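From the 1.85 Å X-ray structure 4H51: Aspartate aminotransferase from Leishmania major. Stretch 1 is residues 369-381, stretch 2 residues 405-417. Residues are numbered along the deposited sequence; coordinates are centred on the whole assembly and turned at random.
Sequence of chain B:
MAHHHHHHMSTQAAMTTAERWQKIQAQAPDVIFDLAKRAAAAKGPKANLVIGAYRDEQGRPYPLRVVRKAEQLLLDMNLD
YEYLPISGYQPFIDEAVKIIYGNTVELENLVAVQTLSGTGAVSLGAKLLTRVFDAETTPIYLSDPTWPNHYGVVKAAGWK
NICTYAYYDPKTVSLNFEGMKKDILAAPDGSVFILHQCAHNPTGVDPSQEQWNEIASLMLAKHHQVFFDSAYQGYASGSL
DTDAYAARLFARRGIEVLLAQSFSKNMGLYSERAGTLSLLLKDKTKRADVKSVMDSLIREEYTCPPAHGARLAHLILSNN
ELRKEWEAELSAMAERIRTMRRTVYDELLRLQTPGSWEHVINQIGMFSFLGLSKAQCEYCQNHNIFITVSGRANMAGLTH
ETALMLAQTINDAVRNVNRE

Stretch 1 (369-381) FLGLSKAQCEYCQ
Stretch 2 (405-417) MLAQTINDAVRNV

Stretch 1 enters as an extended segment at Phe369, turns through Gly371 (phi/psi 99/-2, where a CB would jam against the preceding carbonyl O) and starts a helix at Lys374 that runs on past Gln381. Stretch 2 is helical to Asn416, in a helix already under way before Met405. The two helices run at 136° between their N-to-C directions, their axes approaching to 9.4 Å, and the contact buries 588 Å² in total. Register is set by Gln376 CA to Ala413 CA, 5.5 Å, and Cys380 CA to Thr409 CA, 6.4 Å.

Ala413 CB, pointing toward stretch 1, is a small bump seated among Gln376 CB (4.2 Å), Tyr379 CD2 (3.9 Å) and Cys380 SG (4.2 Å; Cys380 is m); a methyl group suits a site where the backbones come so close. Tyr379 (chi1 t, chi2 85°) lays its ring along stretch 2. Thr409 CG2 meets the ring edge, 4.3 Å from Tyr379 CE2, and also packs 3.8 Å from Cys380 SG, while Thr409 OG1 donates to Met405 O at 2.9 Å. Val417 (t) places CG2 4.2 Å from the Tyr379 ring centroid, an off-centre CH-pi contact.

Before the helix, Leu370 and Leu372, both m,t and buried with CB toward stretch 2, present branched apolar ends. Leu370 CD1 reaches Ile410 CD1 (3.8 Å) and Leu406 CD1 (4.2 Å); Leu372 CD2 presses on Val414 CG2 at 3.5 Å, and Leu372 CD1 lies 4.1 Å from Ile410 CG1. Buried Ile410 (m,t) thus touches both leucines: its CB points sideways, but its side-chain end comes nearer stretch 1.

Gln376 (m,t, chi3 -21°) joins packing to polarity. Gln376 N donates to Ser373 OG (3.0 Å), capping the helix. Gln376 OE1 accepts from Ser373 N (2.8 Å), tying the amide back to Ser373; Gln376 NE2 makes a weak hydrogen bond to Val417 O (3.5 Å).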

# COMPACT_ATOMS: atom_id res chain seq x y z
N PHE B 369 -26.24 -13.36 5.78
CA PHE B 369 -26.73 -12.56 6.88
C PHE B 369 -27.92 -13.37 7.45
O PHE B 369 -28.97 -13.43 6.83
CB PHE B 369 -27.19 -11.21 6.33
CG PHE B 369 -26.84 -10.03 7.18
CD1 PHE B 369 -25.58 -9.91 7.73
CD2 PHE B 369 -27.74 -9.00 7.37
CE1 PHE B 369 -25.24 -8.83 8.50
CE2 PHE B 369 -27.40 -7.93 8.15
CZ PHE B 369 -26.16 -7.83 8.71
N LEU B 370 -27.73 -14.02 8.60
CA LEU B 370 -28.63 -15.09 9.01
C LEU B 370 -29.93 -14.57 9.64
O LEU B 370 -30.89 -15.28 9.67
CB LEU B 370 -27.95 -16.05 10.00
CG LEU B 370 -26.75 -16.79 9.43
CD1 LEU B 370 -25.93 -17.49 10.52
CD2 LEU B 370 -27.26 -17.80 8.40
N GLY B 371 -29.90 -13.38 10.20
CA GLY B 371 -31.10 -12.77 10.79
C GLY B 371 -31.21 -12.89 12.30
O GLY B 371 -32.12 -12.34 12.90
N LEU B 372 -30.26 -13.55 12.93
CA LEU B 372 -30.31 -13.71 14.37
C LEU B 372 -30.07 -12.38 15.11
O LEU B 372 -29.37 -11.48 14.59
CB LEU B 372 -29.29 -14.78 14.80
CG LEU B 372 -29.41 -16.21 14.22
CD1 LEU B 372 -28.21 -17.04 14.68
CD2 LEU B 372 -30.72 -16.89 14.63
N SER B 373 -30.62 -12.27 16.33
CA SER B 373 -30.42 -11.11 17.21
C SER B 373 -28.99 -11.03 17.67
O SER B 373 -28.24 -12.03 17.56
CB SER B 373 -31.28 -11.22 18.48
OG SER B 373 -30.52 -11.83 19.53
N LYS B 374 -28.62 -9.90 18.28
CA LYS B 374 -27.28 -9.74 18.86
C LYS B 374 -26.97 -10.83 19.91
O LYS B 374 -25.90 -11.47 19.86
CB LYS B 374 -27.11 -8.34 19.50
CG LYS B 374 -25.73 -8.09 20.14
CD LYS B 374 -25.46 -6.61 20.42
CE LYS B 374 -24.10 -6.39 21.07
NZ LYS B 374 -24.13 -6.42 22.57
N ALA B 375 -27.89 -11.03 20.84
CA ALA B 375 -27.70 -12.01 21.92
C ALA B 375 -27.58 -13.44 21.35
O ALA B 375 -26.75 -14.22 21.81
CB ALA B 375 -28.84 -11.91 22.96
N GLN B 376 -28.42 -13.78 20.38
CA GLN B 376 -28.29 -15.05 19.65
C GLN B 376 -26.95 -15.26 18.95
O GLN B 376 -26.41 -16.39 18.97
CB GLN B 376 -29.42 -15.21 18.66
CG GLN B 376 -30.74 -15.36 19.36
CD GLN B 376 -31.91 -15.24 18.41
OE1 GLN B 376 -31.78 -14.67 17.33
NE2 GLN B 376 -33.06 -15.74 18.83
N CYS B 377 -26.40 -14.22 18.33
CA CYS B 377 -25.10 -14.35 17.70
C CYS B 377 -23.98 -14.53 18.76
O CYS B 377 -23.09 -15.36 18.61
CB CYS B 377 -24.80 -13.16 16.79
SG CYS B 377 -26.01 -12.94 15.44
N GLU B 378 -24.05 -13.76 19.85
CA GLU B 378 -23.11 -13.91 20.99
C GLU B 378 -23.14 -15.34 21.55
O GLU B 378 -22.08 -15.92 21.82
CB GLU B 378 -23.42 -12.85 22.10
CG GLU B 378 -22.67 -11.56 21.81
CD GLU B 378 -23.20 -10.34 22.55
OE1 GLU B 378 -24.25 -10.45 23.23
OE2 GLU B 378 -22.57 -9.27 22.39
N TYR B 379 -24.34 -15.88 21.71
CA TYR B 379 -24.50 -17.25 22.05
C TYR B 379 -23.62 -18.15 21.12
O TYR B 379 -22.71 -18.90 21.59
CB TYR B 379 -25.99 -17.65 21.94
CG TYR B 379 -26.20 -19.08 22.31
CD1 TYR B 379 -26.35 -19.47 23.65
CD2 TYR B 379 -26.20 -20.07 21.34
CE1 TYR B 379 -26.52 -20.80 24.00
CE2 TYR B 379 -26.37 -21.42 21.69
CZ TYR B 379 -26.52 -21.78 23.02
OH TYR B 379 -26.68 -23.12 23.36
N CYS B 380 -23.86 -18.01 19.81
CA CYS B 380 -23.25 -18.90 18.83
C CYS B 380 -21.75 -18.82 19.05
O CYS B 380 -21.03 -19.84 19.04
CB CYS B 380 -23.65 -18.47 17.40
SG CYS B 380 -25.33 -18.86 16.83
N GLN B 381 -21.27 -17.60 19.29
CA GLN B 381 -19.85 -17.33 19.40
C GLN B 381 -19.25 -18.07 20.60
O GLN B 381 -18.14 -18.62 20.52
CB GLN B 381 -19.60 -15.83 19.56
CG GLN B 381 -19.84 -15.03 18.30
CD GLN B 381 -19.86 -13.52 18.56
OE1 GLN B 381 -19.85 -13.07 19.72
NE2 GLN B 381 -19.90 -12.72 17.47
N MET B 405 -23.21 -28.27 12.06
CA MET B 405 -23.05 -27.66 13.38
C MET B 405 -23.62 -26.25 13.44
O MET B 405 -24.18 -25.87 14.46
CB MET B 405 -21.60 -27.59 13.79
CG MET B 405 -21.00 -28.93 14.19
SD MET B 405 -19.21 -28.94 14.09
CE MET B 405 -18.84 -27.58 15.22
N LEU B 406 -23.47 -25.51 12.35
CA LEU B 406 -24.04 -24.17 12.25
C LEU B 406 -25.55 -24.25 12.24
O LEU B 406 -26.20 -23.53 13.00
CB LEU B 406 -23.54 -23.43 11.01
CG LEU B 406 -24.27 -22.14 10.64
CD1 LEU B 406 -24.10 -21.11 11.77
CD2 LEU B 406 -23.76 -21.57 9.30
N ALA B 407 -26.13 -25.13 11.42
CA ALA B 407 -27.60 -25.23 11.39
C ALA B 407 -28.18 -25.66 12.75
O ALA B 407 -29.23 -25.15 13.18
CB ALA B 407 -28.08 -26.19 10.28
N GLN B 408 -27.48 -26.57 13.40
CA GLN B 408 -27.83 -27.00 14.75
C GLN B 408 -27.69 -25.92 15.84
O GLN B 408 -28.52 -25.87 16.75
CB GLN B 408 -27.00 -28.24 15.12
CG GLN B 408 -27.49 -29.47 14.35
CD GLN B 408 -26.45 -30.55 14.21
OE1 GLN B 408 -25.44 -30.56 14.93
NE2 GLN B 408 -26.67 -31.49 13.25
N THR B 409 -26.67 -25.07 15.76
CA THR B 409 -26.44 -24.06 16.79
C THR B 409 -27.38 -22.88 16.59
O THR B 409 -27.86 -22.28 17.59
CB THR B 409 -25.00 -23.58 16.83
OG1 THR B 409 -24.14 -24.69 17.13
CG2 THR B 409 -24.81 -22.48 17.87
N ILE B 410 -27.67 -22.58 15.32
CA ILE B 410 -28.76 -21.66 14.96
C ILE B 410 -30.07 -22.16 15.56
O ILE B 410 -30.83 -21.37 16.14
CB ILE B 410 -28.94 -21.51 13.42
CG1 ILE B 410 -27.80 -20.69 12.80
CG2 ILE B 410 -30.24 -20.83 13.08
CD1 ILE B 410 -27.76 -20.71 11.27
N ASN B 411 -30.36 -23.46 15.40
CA ASN B 411 -31.62 -24.05 15.88
C ASN B 411 -31.68 -23.96 17.40
O ASN B 411 -32.72 -23.59 17.92
CB ASN B 411 -31.82 -25.50 15.39
CG ASN B 411 -33.14 -26.13 15.85
OD1 ASN B 411 -34.22 -25.92 15.26
ND2 ASN B 411 -33.03 -26.96 16.85
N ASP B 412 -30.58 -24.24 18.09
CA ASP B 412 -30.49 -24.02 19.56
C ASP B 412 -30.66 -22.54 19.97
O ASP B 412 -31.27 -22.23 21.00
CB ASP B 412 -29.12 -24.46 20.11
CG ASP B 412 -28.92 -25.97 20.18
OD1 ASP B 412 -29.84 -26.77 19.82
OD2 ASP B 412 -27.80 -26.34 20.61
N ALA B 413 -30.08 -21.62 19.19
CA ALA B 413 -30.09 -20.21 19.54
C ALA B 413 -31.49 -19.61 19.35
O ALA B 413 -31.96 -18.84 20.21
CB ALA B 413 -29.07 -19.43 18.72
N VAL B 414 -32.16 -19.96 18.26
CA VAL B 414 -33.51 -19.49 17.99
C VAL B 414 -34.45 -19.97 19.09
O VAL B 414 -35.22 -19.18 19.66
CB VAL B 414 -33.99 -19.95 16.59
CG1 VAL B 414 -35.45 -19.68 16.34
CG2 VAL B 414 -33.16 -19.27 15.50
N ARG B 415 -34.39 -21.27 19.41
CA ARG B 415 -35.28 -21.87 20.40
C ARG B 415 -35.04 -21.43 21.83
O ARG B 415 -35.99 -21.31 22.60
CB ARG B 415 -35.15 -23.40 20.34
CG ARG B 415 -35.72 -23.97 19.07
CD ARG B 415 -35.41 -25.44 18.88
NE ARG B 415 -35.96 -25.91 17.61
CZ ARG B 415 -37.21 -26.33 17.43
NH1 ARG B 415 -38.05 -26.37 18.45
NH2 ARG B 415 -37.62 -26.72 16.23
N ASN B 416 -33.78 -21.23 22.21
CA ASN B 416 -33.39 -21.08 23.62
C ASN B 416 -32.92 -19.70 24.05
O ASN B 416 -32.75 -19.45 25.25
CB ASN B 416 -32.30 -22.10 23.96
CG ASN B 416 -32.67 -23.53 23.57
OD1 ASN B 416 -33.86 -23.93 23.55
ND2 ASN B 416 -31.64 -24.33 23.26
N VAL B 417 -32.67 -18.81 23.07
CA VAL B 417 -32.25 -17.42 23.32
C VAL B 417 -33.11 -16.39 22.55
O VAL B 417 -34.16 -16.72 21.99
CB VAL B 417 -30.78 -17.17 22.91
CG1 VAL B 417 -30.29 -15.85 23.51
CG2 VAL B 417 -29.87 -18.32 23.33